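2-oxoglutarate carboxylase small subunit (Hydrogenobacter thermophilus, PDB 7KCT) belongs to the biotin carboxylase family and combines an ATP-grasp domain with biotin carboxylase N- and C-terminal domains in a two-chain assembly with bound ADP. Local coordinates at residues 434-439 and 450-455; 416-421 and 425-430; 348-351 and 355-358. All blocks are in the same frame, centred on the assembly; numbering follows the deposited sequence.

Contact 1 (434-439 and 450-455)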
loop_
_atom_site.group_PDB
_atom_site.type_symbol
_atom_site.label_atom_id
_atom_site.label_comp_id
_atom_site.label_asym_id
_atom_site.label_seq_id
_atom_site.Cartn_x
_atom_site.Cartn_y
_atom_site.Cartn_z
ATOM N N MET A 434 10.904 1.138 16.851
ATOM C CA MET A 434 10.946 2.276 15.949
ATOM C C MET A 434 11.281 3.573 16.690
ATOM O O MET A 434 11.864 4.484 16.104
ATOM C CB MET A 434 9.605 2.435 15.226
ATOM C CG MET A 434 9.202 1.260 14.321
ATOM S SD MET A 434 10.497 0.878 13.100
ATOM C CE MET A 434 10.768 -0.868 13.332
ATOM N N LYS A 435 10.945 3.668 17.976
ATOM C CA LYS A 435 11.294 4.848 18.769
ATOM C C LYS A 435 12.693 4.779 19.390
ATOM O O LYS A 435 13.147 5.747 20.014
ATOM C CB LYS A 435 10.263 5.022 19.891
ATOM C CG LYS A 435 8.877 5.412 19.457
ATOM C CD LYS A 435 7.962 5.281 20.693
ATOM C CE LYS A 435 6.615 5.895 20.445
ATOM N NZ LYS A 435 5.694 5.637 21.585
ATOM N N ASP A 436 13.350 3.635 19.318
ATOM C CA ASP A 436 14.607 3.464 20.022
ATOM C C ASP A 436 15.748 4.186 19.300
ATOM O O ASP A 436 15.903 4.052 18.091
ATOM C CB ASP A 436 14.917 1.986 20.152
ATOM C CG ASP A 436 16.329 1.731 20.681
ATOM O OD1 ASP A 436 16.601 2.144 21.815
ATOM O OD2 ASP A 436 17.146 1.099 19.966
ATOM N N LYS A 437 16.579 4.921 20.058
ATOM C CA LYS A 437 17.646 5.697 19.427
ATOM C C LYS A 437 18.623 4.801 18.679
ATOM O O LYS A 437 19.086 5.162 17.605
ATOM C CB LYS A 437 18.448 6.510 20.437
ATOM C CG LYS A 437 19.435 7.560 19.889
ATOM C CD LYS A 437 20.305 8.088 21.056
ATOM C CE LYS A 437 20.929 9.474 20.616
ATOM N NZ LYS A 437 21.350 9.574 19.230
ATOM N N ASP A 438 19.032 3.668 19.263
ATOM C CA ASP A 438 19.969 2.801 18.560
ATOM C C ASP A 438 19.380 2.344 17.225
ATOM O O ASP A 438 20.022 2.463 16.177
ATOM C CB ASP A 438 20.315 1.621 19.450
ATOM C CG ASP A 438 21.370 1.965 20.512
ATOM O OD1 ASP A 438 21.939 3.083 20.489
ATOM O OD2 ASP A 438 21.628 1.111 21.385
ATOM N N PHE A 439 18.145 1.840 17.222
ATOM C CA PHE A 439 17.597 1.396 15.943
ATOM C C PHE A 439 17.574 2.531 14.934
ATOM O O PHE A 439 18.026 2.372 13.792
ATOM C CB PHE A 439 16.202 0.799 16.122
ATOM C CG PHE A 439 15.600 0.329 14.839
ATOM C CD1 PHE A 439 15.903 -0.913 14.332
ATOM C CD2 PHE A 439 14.744 1.133 14.128
ATOM C CE1 PHE A 439 15.354 -1.343 13.102
ATOM C CE2 PHE A 439 14.164 0.699 12.916
ATOM C CZ PHE A 439 14.484 -0.519 12.399
ATOM N N GLU A 450 18.003 -8.825 23.286
ATOM C CA GLU A 450 18.614 -9.094 24.586
ATOM C C GLU A 450 19.304 -7.863 25.173
ATOM O O GLU A 450 19.444 -7.758 26.396
ATOM C CB GLU A 450 19.613 -10.232 24.433
ATOM C CG GLU A 450 19.023 -11.541 23.926
ATOM C CD GLU A 450 20.082 -12.475 23.318
ATOM O OE1 GLU A 450 20.519 -12.250 22.161
ATOM O OE2 GLU A 450 20.488 -13.433 24.011
ATOM N N GLU A 451 19.774 -6.956 24.338
ATOM C CA GLU A 451 20.511 -5.773 24.755
ATOM C C GLU A 451 19.644 -4.521 24.914
ATOM O O GLU A 451 20.172 -3.469 25.291
ATOM C CB GLU A 451 21.607 -5.481 23.740
ATOM C CG GLU A 451 22.655 -6.609 23.622
ATOM C CD GLU A 451 23.681 -6.322 22.538
ATOM O OE1 GLU A 451 23.414 -5.456 21.660
ATOM O OE2 GLU A 451 24.755 -6.980 22.575
ATOM N N HIS A 452 18.341 -4.594 24.636
ATOM C CA HIS A 452 17.451 -3.442 24.787
ATOM C C HIS A 452 16.197 -3.870 25.525
ATOM O O HIS A 452 15.104 -3.921 24.948
ATOM C CB HIS A 452 17.127 -2.816 23.434
ATOM C CG HIS A 452 18.320 -2.220 22.761
ATOM N ND1 HIS A 452 19.313 -2.991 22.191
ATOM C CD2 HIS A 452 18.720 -0.935 22.627
ATOM C CE1 HIS A 452 20.257 -2.205 21.713
ATOM N NE2 HIS A 452 19.914 -0.951 21.949
ATOM N N PRO A 453 16.305 -4.112 26.835
ATOM C CA PRO A 453 15.124 -4.533 27.598
ATOM C C PRO A 453 14.041 -3.457 27.636
ATOM O O PRO A 453 12.866 -3.773 27.879
ATOM C CB PRO A 453 15.707 -4.837 28.992
ATOM C CG PRO A 453 16.879 -3.944 29.121
ATOM C CD PRO A 453 17.457 -3.813 27.710
ATOM N N HIS A 454 14.403 -2.217 27.362
ATOM C CA HIS A 454 13.444 -1.117 27.381
ATOM C C HIS A 454 12.351 -1.257 26.307
ATOM O O HIS A 454 11.263 -0.681 26.456
ATOM C CB HIS A 454 14.182 0.199 27.181
ATOM C CG HIS A 454 13.326 1.403 27.372
ATOM N ND1 HIS A 454 12.394 1.501 28.391
ATOM C CD2 HIS A 454 13.221 2.543 26.648
ATOM C CE1 HIS A 454 11.776 2.666 28.301
ATOM N NE2 HIS A 454 12.266 3.319 27.258
ATOM N N VAL A 455 12.599 -2.013 25.233
ATOM C CA VAL A 455 11.580 -2.075 24.182
ATOM C C VAL A 455 10.432 -2.949 24.629
ATOM O O VAL A 455 9.332 -2.861 24.059
ATOM C CB VAL A 455 12.183 -2.494 22.829
ATOM C CG1 VAL A 455 13.193 -1.464 22.396
ATOM C CG2 VAL A 455 12.792 -3.867 22.938
#

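Contact 2 (416-421 and 425-430)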
loop_
_atom_site.group_PDB
_atom_site.type_symbol
_atom_site.label_atom_id
_atom_site.label_comp_id
_atom_site.label_asym_id
_atom_site.label_seq_id
_atom_site.Cartn_x
_atom_site.Cartn_y
_atom_site.Cartn_z
ATOM N N GLU A 416 1.330 2.427 15.102
ATOM C CA GLU A 416 0.496 3.076 16.116
ATOM C C GLU A 416 -0.962 3.117 15.701
ATOM O O GLU A 416 -1.832 3.263 16.558
ATOM C CB GLU A 416 1.041 4.472 16.370
ATOM C CG GLU A 416 2.250 4.508 17.309
ATOM C CD GLU A 416 2.959 5.865 17.242
ATOM O OE1 GLU A 416 2.656 6.662 16.336
ATOM O OE2 GLU A 416 3.872 6.112 18.044
ATOM N N THR A 417 -1.265 2.972 14.424
ATOM C CA THR A 417 -2.664 2.989 13.998
ATOM C C THR A 417 -3.224 1.610 13.653
ATOM O O THR A 417 -4.410 1.500 13.354
ATOM C CB THR A 417 -2.847 3.935 12.809
ATOM O OG1 THR A 417 -2.216 3.403 11.645
ATOM C CG2 THR A 417 -2.280 5.291 13.119
ATOM N N TYR A 418 -2.419 0.556 13.754
ATOM C CA TYR A 418 -2.861 -0.794 13.462
ATOM C C TYR A 418 -3.545 -1.357 14.707
ATOM O O TYR A 418 -2.871 -1.733 15.675
ATOM C CB TYR A 418 -1.668 -1.650 13.042
ATOM C CG TYR A 418 -1.972 -2.844 12.139
ATOM C CD1 TYR A 418 -3.169 -3.536 12.212
ATOM C CD2 TYR A 418 -1.037 -3.255 11.192
ATOM C CE1 TYR A 418 -3.427 -4.614 11.366
ATOM C CE2 TYR A 418 -1.259 -4.351 10.380
ATOM C CZ TYR A 418 -2.452 -5.032 10.458
ATOM O OH TYR A 418 -2.657 -6.108 9.597
ATOM N N GLU A 419 -4.875 -1.462 14.665
ATOM C CA GLU A 419 -5.655 -1.921 15.818
ATOM C C GLU A 419 -5.936 -3.415 15.681
ATOM O O GLU A 419 -6.537 -3.839 14.681
ATOM C CB GLU A 419 -6.985 -1.169 15.957
ATOM C CG GLU A 419 -7.755 -1.627 17.249
ATOM C CD GLU A 419 -8.952 -0.786 17.604
ATOM O OE1 GLU A 419 -9.394 -0.824 18.785
ATOM O OE2 GLU A 419 -9.470 -0.134 16.701
ATOM N N ILE A 420 -5.537 -4.199 16.699
ATOM C CA ILE A 420 -5.834 -5.637 16.803
ATOM C C ILE A 420 -6.163 -5.916 18.265
ATOM O O ILE A 420 -5.324 -5.673 19.138
ATOM C CB ILE A 420 -4.668 -6.556 16.372
ATOM C CG1 ILE A 420 -4.207 -6.201 14.949
ATOM C CG2 ILE A 420 -5.063 -8.049 16.365
ATOM C CD1 ILE A 420 -3.050 -6.967 14.350
ATOM N N SER A 421 -7.387 -6.349 18.545
ATOM C CA SER A 421 -7.693 -6.798 19.895
ATOM C C SER A 421 -8.148 -8.249 19.843
ATOM O O SER A 421 -8.574 -8.790 18.808
ATOM C CB SER A 421 -8.776 -5.936 20.598
ATOM O OG SER A 421 -10.021 -6.271 20.074
ATOM N N THR A 425 -0.216 -9.233 20.655
ATOM C CA THR A 425 0.593 -9.218 19.446
ATOM C C THR A 425 1.960 -8.567 19.680
ATOM O O THR A 425 2.173 -7.973 20.681
ATOM C CB THR A 425 -0.123 -8.479 18.239
ATOM O OG1 THR A 425 -0.005 -7.083 18.381
ATOM C CG2 THR A 425 -1.532 -8.857 18.010
ATOM N N THR A 426 2.809 -8.504 18.648
ATOM C CA THR A 426 4.088 -7.819 18.708
ATOM C C THR A 426 3.992 -6.321 18.465
ATOM O O THR A 426 5.034 -5.651 18.511
ATOM C CB THR A 426 5.054 -8.389 17.675
ATOM O OG1 THR A 426 4.380 -8.408 16.416
ATOM C CG2 THR A 426 5.457 -9.791 18.026
ATOM N N ILE A 427 2.801 -5.757 18.203
ATOM C CA ILE A 427 2.723 -4.349 17.788
ATOM C C ILE A 427 3.336 -3.411 18.830
ATOM O O ILE A 427 4.173 -2.570 18.461
ATOM C CB ILE A 427 1.278 -3.980 17.437
ATOM C CG1 ILE A 427 0.908 -4.636 16.114
ATOM C CG2 ILE A 427 1.102 -2.455 17.388
ATOM C CD1 ILE A 427 -0.595 -4.567 15.772
ATOM N N PRO A 428 2.985 -3.489 20.106
ATOM C CA PRO A 428 3.588 -2.526 21.052
ATOM C C PRO A 428 5.123 -2.627 21.118
ATOM O O PRO A 428 5.817 -1.601 21.200
ATOM C CB PRO A 428 2.938 -2.875 22.392
ATOM C CG PRO A 428 1.651 -3.666 22.038
ATOM C CD PRO A 428 1.966 -4.353 20.732
ATOM N N LEU A 429 5.673 -3.842 21.092
ATOM C CA LEU A 429 7.135 -3.971 21.041
ATOM C C LEU A 429 7.694 -3.321 19.793
ATOM O O LEU A 429 8.724 -2.650 19.838
ATOM C CB LEU A 429 7.531 -5.448 21.103
ATOM C CG LEU A 429 8.982 -5.786 20.791
ATOM C CD1 LEU A 429 9.808 -5.572 22.062
ATOM C CD2 LEU A 429 9.093 -7.198 20.287
ATOM N N LEU A 430 7.057 -3.552 18.640
ATOM C CA LEU A 430 7.587 -2.993 17.409
ATOM C C LEU A 430 7.580 -1.470 17.435
ATOM O O LEU A 430 8.493 -0.819 16.883
ATOM C CB LEU A 430 6.789 -3.535 16.224
ATOM C CG LEU A 430 6.892 -5.058 16.042
ATOM C CD1 LEU A 430 5.821 -5.558 15.101
ATOM C CD2 LEU A 430 8.294 -5.450 15.525
#

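Contact 3 (348-351 and 355-358)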
loop_
_atom_site.group_PDB
_atom_site.type_symbol
_atom_site.label_atom_id
_atom_site.label_comp_id
_atom_site.label_asym_id
_atom_site.label_seq_id
_atom_site.Cartn_x
_atom_site.Cartn_y
_atom_site.Cartn_z
ATOM N N ASN A 348 2.896 -10.657 14.816
ATOM C CA ASN A 348 2.625 -12.012 15.254
ATOM C C ASN A 348 1.662 -11.993 16.424
ATOM O O ASN A 348 1.645 -11.052 17.233
ATOM C CB ASN A 348 3.909 -12.751 15.688
ATOM C CG ASN A 348 4.944 -12.839 14.595
ATOM O OD1 ASN A 348 4.633 -13.079 13.434
ATOM N ND2 ASN A 348 6.209 -12.657 14.971
ATOM N N ALA A 349 0.855 -13.036 16.516
ATOM C CA ALA A 349 -0.016 -13.249 17.668
ATOM C C ALA A 349 0.853 -13.924 18.730
ATOM O O ALA A 349 0.954 -15.147 18.784
ATOM C CB ALA A 349 -1.220 -14.116 17.305
ATOM N N GLU A 350 1.605 -13.111 19.485
ATOM C CA GLU A 350 2.419 -13.645 20.571
ATOM C C GLU A 350 2.635 -12.551 21.609
ATOM O O GLU A 350 2.492 -11.363 21.318
ATOM C CB GLU A 350 3.753 -14.229 20.058
ATOM C CG GLU A 350 4.628 -13.361 19.256
ATOM C CD GLU A 350 5.649 -14.174 18.391
ATOM O OE1 GLU A 350 5.410 -15.356 18.003
ATOM O OE2 GLU A 350 6.712 -13.597 18.088
ATOM N N ASP A 351 2.955 -12.967 22.846
ATOM C CA ASP A 351 3.126 -11.993 23.918
ATOM C C ASP A 351 4.605 -11.789 24.185
ATOM O O ASP A 351 5.239 -12.649 24.813
ATOM C CB ASP A 351 2.397 -12.452 25.189
ATOM C CG ASP A 351 2.348 -11.359 26.280
ATOM O OD1 ASP A 351 3.112 -10.361 26.186
ATOM O OD2 ASP A 351 1.576 -11.508 27.256
ATOM N N GLY A 355 7.947 -14.160 26.951
ATOM C CA GLY A 355 8.805 -14.982 26.122
ATOM C C GLY A 355 8.316 -15.192 24.702
ATOM O O GLY A 355 8.685 -16.182 24.058
ATOM N N PHE A 356 7.495 -14.278 24.180
ATOM C CA PHE A 356 6.914 -14.442 22.846
ATOM C C PHE A 356 6.132 -15.742 22.731
ATOM O O PHE A 356 6.128 -16.383 21.679
ATOM C CB PHE A 356 7.985 -14.425 21.757
ATOM C CG PHE A 356 8.685 -13.123 21.595
ATOM C CD1 PHE A 356 8.185 -12.155 20.739
ATOM C CD2 PHE A 356 9.868 -12.872 22.274
ATOM C CE1 PHE A 356 8.844 -10.954 20.563
ATOM C CE2 PHE A 356 10.528 -11.658 22.125
ATOM C CZ PHE A 356 10.019 -10.698 21.269
ATOM N N ALA A 357 5.476 -16.145 23.807
ATOM C CA ALA A 357 4.623 -17.311 23.743
ATOM C C ALA A 357 3.432 -17.025 22.833
ATOM O O ALA A 357 2.859 -15.935 22.904
ATOM C CB ALA A 357 4.123 -17.666 25.139
ATOM N N PRO A 358 3.027 -17.974 21.991
ATOM C CA PRO A 358 1.863 -17.733 21.115
ATOM C C PRO A 358 0.586 -17.376 21.879
ATOM O O PRO A 358 0.318 -17.889 22.971
ATOM C CB PRO A 358 1.702 -19.057 20.345
ATOM C CG PRO A 358 2.789 -20.017 20.900
ATOM C CD PRO A 358 3.782 -19.191 21.631
#

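Contact 1 (434-439 and 450-455)
His452 reaches Asp438 because both side chains turn the same way at their first torsion: CG lies beside the backbone N and opposite the carbonyl carbon, at -65° in the histidine and -80° in the aspartate. The result is a nearly straight hydrogen bond, His452 NE2 donating to Asp438 OD2 at 2.7 Å. The acceptor lies almost in the imidazole plane and is met on its anti side, while the carboxylate itself is turned 81° against the ring. At the other ring nitrogen, ND1 is bonded to Tyr448 O, and these two bonds together should fix the rotation of the imidazole.

Asp436 swings its carboxylate toward the same ring, bringing OD2 to 3.7 Å from His452 CD2. Asp436 is the N-cap of helix 437-441, and its OD2 accepts from Phe439 N at 3.0 Å, met from above the carboxylate plane; OD2 also bonds Tyr448 OH. With acceptors at both ring nitrogens of His452 and a second carboxylate nearby, the protonated form would probably be favoured. Val455 adds a looser van der Waals approach, CG1 to Asp436 CB at 4.5 Å.

The contact thus joins the break between helices 427-435 and 437-441 to the chain leaving helix 448-451. Tyr448 of that last helix stacks on His452, and helix 404-417 packs against Met434.

Contact 2 (416-421 and 425-430)
Ile427 meets Ile420 where a short strand and the start of a helix pack together in the biotin carboxylase C-terminal domain. Strand 419-420 pairs antiparallel with strand 366-367, and the chain then turns through residues 421-426 before it enters helix 427-435. Ile427, in the first turn of that helix, is the central residue of the contact. Its CG1 branch lies opposite the carbonyl carbon and the chain continues extended (chi2 169°), which carries CD1 across to the strand.

That one methyl serves two neighbours. Ile427 CD1 lies 3.7 Å from Ile420 CD1, the two side chains crossing at about a right angle. Ile427 CD1 also comes within 3.6 Å of Tyr418 O, with Tyr418 CB slightly farther off. The tyrosine ring leads elsewhere, its OH bonded to Tyr366 OH. Ile347 of strand 341-351 touches both isoleucines, so the apolar patch continues into the large antiparallel sheet. Glu419 and Glu416, whose side chains start away from helix 427-435, form salt bridges with Arg49 and Lys31 of the second subunit, respectively, placing this packing just behind the dimer interface.

Ile420 uses its other branch for Thr425, a methyl-to-methyl approach with CG2 4.0 Å from Thr425 CG2. The threonine is thereby divided between two tasks: its methyl faces the strand, while its hydroxyl oxygen caps the incoming helix. In that capping bond Ile427 N donates to Thr425 OG1 at 3.1 Å, with an N-H...O angle of 169°.

Contact 3 (348-351 and 355-358)
Gly355 N comes within 3.8 Å of Asp351 O, where the chain comes back on itself with a positive phi. Phe356, with a positive phi of its own, offers its N to Asp351 O in a weak, bent bond of 2.9 Å. Its side chain lies against Glu350: CD1 is 3.4 Å from Glu350 OE2, with the carboxylate turned 75° from the ring plane. Glu350 gets there with CG placed between its backbone N and carbonyl carbon (chi1 55°) and the rest of the chain extended. The carboxylate is gripped from outside, by a salt bridge from OE2 to Arg241 NE and a hydrogen bond between OE1 and Ser392 OG, which probably compensates the buried charge.

Ala357 makes the firmer backbone link, its O accepting from Asp351 N at 3.0 Å; the same oxygen receives a CA-H...O contact from Glu350 CA. At Pro358, which has no N-H to give, pairing continues through CA, 3.6 Å from the O of Ala349, the centre of an inverse gamma turn. Glu350 and Pro358 form an antiparallel non-hydrogen-bonded pair.

Together these bonds close the turn end of the beta hairpin formed by strands 341-351 and 357-362, part of the biotin carboxylase C-terminal domain.

Along the chain come contact 3, contact 2 and contact 1, each closing before the next opens, so that pairings close in sequence join successive elements of the fold. Contacts 2 and 3 touch, centres about 12 Å apart: Thr426 OG1 probably bonds Asn348 N and Leu429 packs on Phe356, setting the start of helix 427-435 against the turn end of the hairpin of strands 341-351 and 357-362. Contacts 1 and 2, centres about 16 Å apart, touch through Val455 and Leu429 and share that helix, contact 2 at its beginning and contact 1 at its end. Contacts 1 and 3, about 18 Å apart between centres, do not touch. Helix 427-435 therefore links the hairpin to the C-terminal helices.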